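H127A/Y244A mutant of alginate lyase AlyC3 in complex with dimannuronate (Psychromonas sp., PDB 7C8F) is a double-mutant form of an alginate lyase, an enzyme that cleaves alginate, probably by beta-elimination as in other PL7 lyases, here bound to dimannuronate. Local coordinates at residues F158-K170 against V224-S236. Numbering follows the deposited sequence.
Sequences FWAMVKNNAVICK and VEHDIDYWRHLLS. With BEM (beta-D-mannopyranuronic acid), chain D; BEM (beta-D-mannopyranuronic acid), chain C.
Hydrogen bonding across the contact centres on Tyr-230, whose OH donates to Lys-163 O at 2.6 Å, in the carbonyl plane and on a lone pair. His-226, from the same segment as Tyr-230, donates through NE2 to this hydroxyl, which lies in the imidazole plane, while Asn-164 OD1 adds a weak, bent bond at that nitrogen (2.8 Å). One water joins Ala-166 O to His-233 NE2. Lys-163 bends at chi2 (67°), and its NZ bonds Asn-165 OD1 and Val-167 O in the loop that runs on to Lys-170, whose NZ grips both mannuronates. Van der Waals packing follows the phenol: with chi1 at 58°, CG sits between backbone N and carbonyl carbon, and one ring face lies against the backbone of Asn-164 and Asn-165. A phenylalanine here lacks the hydroxyl and would probably leave Lys-163 O without its donor and His-226 NE2 with only the weak Asn-164 bond. Beyond it, Ala-166 CB meets the ring edge of His-233 at CE1 (3.5 Å), and Lys-163 CG reaches Trp-231 CZ3 (3.7 Å). The contact thus joins the end of strand 157-163 and its following loop to the end of strand 221-227 and the 3-10 segment 229-231, between the two facing sheets of the PL7 jelly roll, beside the second subunit, whose His-233 stacks on its counterpart.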
loop_
_atom_site.group_PDB
_atom_site.type_symbol
_atom_site.label_atom_id
_atom_site.label_comp_id
_atom_site.label_asym_id
_atom_site.label_seq_id
_atom_site.Cartn_x
_atom_site.Cartn_y
_atom_site.Cartn_z
ATOM N N PHE B 158 21.817 2.457 -22.299
ATOM C CA PHE B 158 20.669 1.832 -21.658
ATOM C C PHE B 158 20.674 2.194 -20.179
ATOM O O PHE B 158 21.737 2.261 -19.551
ATOM C CB PHE B 158 20.808 0.318 -21.749
ATOM C CG PHE B 158 20.686 -0.237 -23.136
ATOM C CD1 PHE B 158 19.609 0.090 -23.949
ATOM C CD2 PHE B 158 21.650 -1.107 -23.618
ATOM C CE1 PHE B 158 19.487 -0.458 -25.214
ATOM C CE2 PHE B 158 21.538 -1.660 -24.886
ATOM C CZ PHE B 158 20.460 -1.323 -25.688
ATOM N N TRP B 159 19.482 2.396 -19.614
ATOM C CA TRP B 159 19.342 2.735 -18.201
ATOM C C TRP B 159 18.176 1.958 -17.615
ATOM O O TRP B 159 17.188 1.689 -18.303
ATOM C CB TRP B 159 19.031 4.226 -17.977
ATOM C CG TRP B 159 20.073 5.151 -18.519
ATOM C CD1 TRP B 159 20.154 5.614 -19.800
ATOM C CD2 TRP B 159 21.179 5.721 -17.808
ATOM N NE1 TRP B 159 21.243 6.446 -19.927
ATOM C CE2 TRP B 159 21.891 6.517 -18.726
ATOM C CE3 TRP B 159 21.639 5.625 -16.493
ATOM C CZ2 TRP B 159 23.040 7.217 -18.374
ATOM C CZ3 TRP B 159 22.797 6.335 -16.141
ATOM C CH2 TRP B 159 23.473 7.113 -17.081
ATOM N N ALA B 160 18.290 1.635 -16.329
ATOM C CA ALA B 160 17.152 1.173 -15.535
ATOM C C ALA B 160 16.682 2.325 -14.659
ATOM O O ALA B 160 17.436 2.814 -13.811
ATOM C CB ALA B 160 17.542 -0.020 -14.667
ATOM N N MET B 161 15.456 2.779 -14.886
ATOM C CA MET B 161 14.839 3.831 -14.095
ATOM C C MET B 161 13.942 3.133 -13.087
ATOM O O MET B 161 12.927 2.539 -13.464
ATOM C CB MET B 161 14.018 4.742 -15.007
ATOM C CG MET B 161 14.792 5.288 -16.215
ATOM S SD MET B 161 16.226 6.263 -15.711
ATOM C CE MET B 161 16.694 7.047 -17.264
ATOM N N VAL B 162 14.310 3.181 -11.817
ATOM C CA VAL B 162 13.640 2.406 -10.775
ATOM C C VAL B 162 12.915 3.354 -9.839
ATOM O O VAL B 162 13.539 4.210 -9.200
ATOM C CB VAL B 162 14.637 1.514 -10.018
ATOM C CG1 VAL B 162 13.933 0.736 -8.912
ATOM C CG2 VAL B 162 15.327 0.560 -10.990
ATOM N N LYS B 163 11.595 3.198 -9.745
ATOM C CA LYS B 163 10.826 3.944 -8.763
ATOM C C LYS B 163 11.173 3.392 -7.386
ATOM O O LYS B 163 11.090 2.174 -7.159
ATOM C CB LYS B 163 9.344 3.743 -9.095
ATOM C CG LYS B 163 8.328 4.205 -8.057
ATOM C CD LYS B 163 8.296 5.728 -7.861
ATOM C CE LYS B 163 6.989 6.078 -7.105
ATOM N NZ LYS B 163 6.907 7.484 -6.631
ATOM N N ASN B 164 11.598 4.277 -6.468
ATOM C CA ASN B 164 12.238 3.879 -5.218
ATOM C C ASN B 164 11.368 4.106 -3.981
ATOM O O ASN B 164 11.888 4.138 -2.865
ATOM C CB ASN B 164 13.577 4.612 -5.058
ATOM C CG ASN B 164 14.564 3.846 -4.203
ATOM O OD1 ASN B 164 14.507 2.625 -4.101
ATOM N ND2 ASN B 164 15.477 4.572 -3.571
ATOM N N ASN B 165 10.071 4.309 -4.166
ATOM C CA ASN B 165 9.090 4.274 -3.084
ATOM C C ASN B 165 7.755 3.912 -3.724
ATOM O O ASN B 165 7.683 3.681 -4.932
ATOM C CB ASN B 165 9.080 5.595 -2.288
ATOM C CG ASN B 165 8.748 6.808 -3.153
ATOM O OD1 ASN B 165 7.916 6.742 -4.057
ATOM N ND2 ASN B 165 9.402 7.941 -2.857
ATOM N N ALA B 166 6.695 3.844 -2.911
ATOM C CA ALA B 166 5.372 3.492 -3.422
ATOM C C ALA B 166 4.420 4.686 -3.411
ATOM O O ALA B 166 3.199 4.520 -3.302
ATOM C CB ALA B 166 4.794 2.296 -2.671
ATOM N N VAL B 167 4.970 5.907 -3.526
ATOM C CA VAL B 167 4.196 7.130 -3.354
ATOM C C VAL B 167 3.651 7.598 -4.693
ATOM O O VAL B 167 4.356 7.577 -5.713
ATOM C CB VAL B 167 5.078 8.213 -2.711
ATOM C CG1 VAL B 167 4.295 9.545 -2.531
ATOM C CG2 VAL B 167 5.631 7.712 -1.403
ATOM N N ILE B 168 2.395 8.039 -4.699
ATOM C CA ILE B 168 1.812 8.651 -5.892
ATOM C C ILE B 168 2.260 10.104 -5.948
ATOM O O ILE B 168 1.958 10.888 -5.040
ATOM C CB ILE B 168 0.283 8.547 -5.882
ATOM C CG1 ILE B 168 -0.135 7.079 -5.871
ATOM C CG2 ILE B 168 -0.298 9.239 -7.118
ATOM C CD1 ILE B 168 -1.630 6.880 -5.872
ATOM N N CYS B 169 2.981 10.469 -7.015
ATOM C CA CYS B 169 3.638 11.768 -7.097
ATOM C C CYS B 169 3.091 12.662 -8.197
ATOM O O CYS B 169 3.605 13.774 -8.380
ATOM C CB CYS B 169 5.155 11.601 -7.279
ATOM S SG CYS B 169 6.001 10.951 -5.845
ATOM N N LYS B 170 2.089 12.208 -8.942
ATOM C CA LYS B 170 1.494 13.009 -10.001
ATOM C C LYS B 170 0.029 12.629 -10.128
ATOM O O LYS B 170 -0.428 11.629 -9.570
ATOM C CB LYS B 170 2.213 12.792 -11.333
ATOM C CG LYS B 170 1.994 11.412 -11.919
ATOM C CD LYS B 170 2.929 11.130 -13.103
ATOM C CE LYS B 170 2.640 9.761 -13.701
ATOM N NZ LYS B 170 3.564 9.414 -14.823
ATOM N N VAL B 224 22.090 -4.898 -11.289
ATOM C CA VAL B 224 21.139 -4.311 -10.350
ATOM C C VAL B 224 20.652 -5.403 -9.412
ATOM O O VAL B 224 20.193 -6.457 -9.871
ATOM C CB VAL B 224 19.936 -3.682 -11.081
ATOM C CG1 VAL B 224 18.958 -3.066 -10.074
ATOM C CG2 VAL B 224 20.402 -2.637 -12.079
ATOM N N GLU B 225 20.715 -5.141 -8.109
ATOM C CA GLU B 225 20.130 -6.013 -7.083
ATOM C C GLU B 225 19.533 -5.060 -6.056
ATOM O O GLU B 225 20.200 -4.647 -5.098
ATOM C CB GLU B 225 21.179 -6.933 -6.479
ATOM C CG GLU B 225 20.617 -7.977 -5.535
ATOM C CD GLU B 225 21.624 -9.072 -5.224
ATOM O OE1 GLU B 225 22.619 -9.201 -5.972
ATOM O OE2 GLU B 225 21.420 -9.803 -4.232
ATOM N N HIS B 226 18.277 -4.687 -6.281
ATOM C CA HIS B 226 17.655 -3.557 -5.605
ATOM C C HIS B 226 16.555 -4.054 -4.669
ATOM O O HIS B 226 15.667 -4.807 -5.087
ATOM C CB HIS B 226 17.081 -2.608 -6.648
ATOM C CG HIS B 226 16.449 -1.386 -6.067
ATOM N ND1 HIS B 226 17.180 -0.407 -5.427
ATOM C CD2 HIS B 226 15.156 -0.990 -6.006
ATOM C CE1 HIS B 226 16.364 0.546 -5.015
ATOM N NE2 HIS B 226 15.132 0.220 -5.361
ATOM N N ASP B 227 16.617 -3.642 -3.404
ATOM C CA ASP B 227 15.608 -4.012 -2.409
ATOM C C ASP B 227 14.313 -3.265 -2.720
ATOM O O ASP B 227 14.316 -2.038 -2.842
ATOM C CB ASP B 227 16.145 -3.637 -1.021
ATOM C CG ASP B 227 15.190 -3.970 0.136
ATOM O OD1 ASP B 227 14.014 -4.290 -0.086
ATOM O OD2 ASP B 227 15.631 -3.874 1.305
ATOM N N ILE B 228 13.203 -4.010 -2.878
ATOM C CA ILE B 228 11.907 -3.406 -3.184
ATOM C C ILE B 228 10.870 -3.713 -2.106
ATOM O O ILE B 228 9.676 -3.826 -2.399
ATOM C CB ILE B 228 11.406 -3.827 -4.582
ATOM C CG1 ILE B 228 11.355 -5.355 -4.726
ATOM C CG2 ILE B 228 12.299 -3.231 -5.659
ATOM C CD1 ILE B 228 10.563 -5.840 -5.942
ATOM N N ASP B 229 11.302 -3.834 -0.877
ATOM C CA ASP B 229 10.387 -4.064 0.251
ATOM C C ASP B 229 9.237 -3.029 0.226
ATOM O O ASP B 229 8.135 -3.338 0.515
ATOM C CB ASP B 229 11.201 -3.944 1.552
ATOM C CG ASP B 229 10.513 -4.454 2.812
ATOM O OD1 ASP B 229 9.543 -5.104 2.771
ATOM O OD2 ASP B 229 11.092 -4.197 3.828
ATOM N N TYR B 230 9.567 -1.813 -0.128
ATOM C CA TYR B 230 8.595 -0.731 -0.187
ATOM C C TYR B 230 7.413 -0.931 -1.139
ATOM O O TYR B 230 6.429 -0.297 -0.997
ATOM C CB TYR B 230 9.285 0.605 -0.538
ATOM C CG TYR B 230 10.038 0.600 -1.858
ATOM C CD1 TYR B 230 9.389 0.854 -3.035
ATOM C CD2 TYR B 230 11.381 0.333 -1.898
ATOM C CE1 TYR B 230 10.049 0.811 -4.218
ATOM C CE2 TYR B 230 12.058 0.303 -3.073
ATOM C CZ TYR B 230 11.387 0.528 -4.218
ATOM O OH TYR B 230 12.084 0.509 -5.377
ATOM N N TRP B 231 7.583 -1.827 -2.094
ATOM C CA TRP B 231 6.604 -2.130 -3.115
ATOM C C TRP B 231 5.775 -3.377 -2.838
ATOM O O TRP B 231 5.008 -3.776 -3.625
ATOM C CB TRP B 231 7.378 -2.381 -4.401
ATOM C CG TRP B 231 6.693 -2.219 -5.727
ATOM C CD1 TRP B 231 6.281 -3.191 -6.543
ATOM C CD2 TRP B 231 6.431 -1.000 -6.395
ATOM N NE1 TRP B 231 5.752 -2.679 -7.679
ATOM C CE2 TRP B 231 5.838 -1.318 -7.617
ATOM C CE3 TRP B 231 6.641 0.340 -6.077
ATOM C CZ2 TRP B 231 5.460 -0.342 -8.515
ATOM C CZ3 TRP B 231 6.259 1.282 -6.964
ATOM C CH2 TRP B 231 5.687 0.937 -8.167
ATOM N N ARG B 232 5.992 -3.959 -1.689
ATOM C CA ARG B 232 5.404 -5.250 -1.339
ATOM C C ARG B 232 3.923 -5.464 -1.520
ATOM O O ARG B 232 3.519 -6.555 -1.862
ATOM C CB ARG B 232 5.838 -5.677 0.068
ATOM C CG ARG B 232 5.341 -4.819 1.207
ATOM C CD ARG B 232 6.065 -5.123 2.507
ATOM N NE ARG B 232 5.655 -4.320 3.650
ATOM C CZ ARG B 232 6.178 -3.154 3.957
ATOM N NH1 ARG B 232 7.078 -2.605 3.205
ATOM N NH2 ARG B 232 5.800 -2.519 5.018
ATOM N N HIS B 233 3.167 -4.403 -1.297
ATOM C CA HIS B 233 1.712 -4.496 -1.418
ATOM C C HIS B 233 1.205 -4.424 -2.854
ATOM O O HIS B 233 0.006 -4.648 -3.078
ATOM C CB HIS B 233 1.051 -3.358 -0.631
ATOM C CG HIS B 233 1.564 -1.998 -1.008
ATOM N ND1 HIS B 233 2.902 -1.676 -0.961
ATOM C CD2 HIS B 233 0.921 -0.883 -1.437
ATOM C CE1 HIS B 233 3.065 -0.417 -1.329
ATOM N NE2 HIS B 233 1.878 0.093 -1.610
ATOM N N LEU B 234 2.060 -4.116 -3.830
ATOM C CA LEU B 234 1.605 -3.839 -5.189
ATOM C C LEU B 234 1.809 -5.058 -6.086
ATOM O O LEU B 234 2.945 -5.471 -6.337
ATOM C CB LEU B 234 2.339 -2.614 -5.741
ATOM C CG LEU B 234 2.019 -1.327 -4.974
ATOM C CD1 LEU B 234 2.972 -0.215 -5.403
ATOM C CD2 LEU B 234 0.563 -0.926 -5.221
ATOM N N LEU B 235 0.710 -5.627 -6.576
ATOM C CA LEU B 235 0.810 -6.653 -7.606
ATOM C C LEU B 235 1.371 -6.033 -8.876
ATOM O O LEU B 235 0.978 -4.929 -9.269
ATOM C CB LEU B 235 -0.573 -7.240 -7.893
ATOM C CG LEU B 235 -1.279 -7.905 -6.708
ATOM C CD1 LEU B 235 -2.604 -8.519 -7.157
ATOM C CD2 LEU B 235 -0.392 -8.971 -6.066
ATOM N N SER B 236 2.307 -6.738 -9.512
ATOM C CA SER B 236 3.123 -6.158 -10.566
ATOM C C SER B 236 3.116 -7.055 -11.800
ATOM O O SER B 236 2.718 -8.227 -11.749
ATOM C CB SER B 236 4.541 -5.909 -10.044
ATOM O OG SER B 236 4.487 -5.017 -8.922
HETATM C C1 BEM D . 5.070 7.138 -17.308
HETATM C C2 BEM D . 5.939 8.041 -18.177
HETATM O O2 BEM D . 5.582 9.400 -17.974
HETATM C C3 BEM D . 7.380 7.898 -17.748
HETATM O O3 BEM D . 8.175 8.848 -18.375
HETATM C C4 BEM D . 7.445 8.344 -16.331
HETATM O O4 BEM D . 8.762 8.532 -15.903
HETATM C C5 BEM D . 6.684 7.349 -15.530
HETATM O O5 BEM D . 5.354 7.443 -15.971
HETATM C C6 BEM D . 6.777 7.687 -14.098
HETATM O O6B BEM D . 5.898 8.337 -13.584
HETATM O O6A BEM D . 7.628 7.099 -13.497
HETATM C C1 BEM C . 0.496 4.909 -17.662
HETATM C C2 BEM C . 0.603 5.717 -16.382
HETATM O O2 BEM C . 0.948 4.870 -15.301
HETATM C C3 BEM C . 1.614 6.822 -16.550
HETATM O O3 BEM C . 1.820 7.481 -15.340
HETATM C C4 BEM C . 2.933 6.298 -17.097
HETATM O O4 BEM C . 3.700 7.416 -17.532
HETATM C C5 BEM C . 2.691 5.410 -18.296
HETATM O O5 BEM C . 1.737 4.405 -18.056
HETATM C C6 BEM C . 3.979 4.743 -18.574
HETATM O O6B BEM C . 4.150 3.603 -18.145
HETATM O O6A BEM C . 4.744 5.271 -19.364
HETATM O O1 BEM C . -0.321 3.768 -17.479
HETATM O O HOH W 1 1.216 2.753 -2.463
#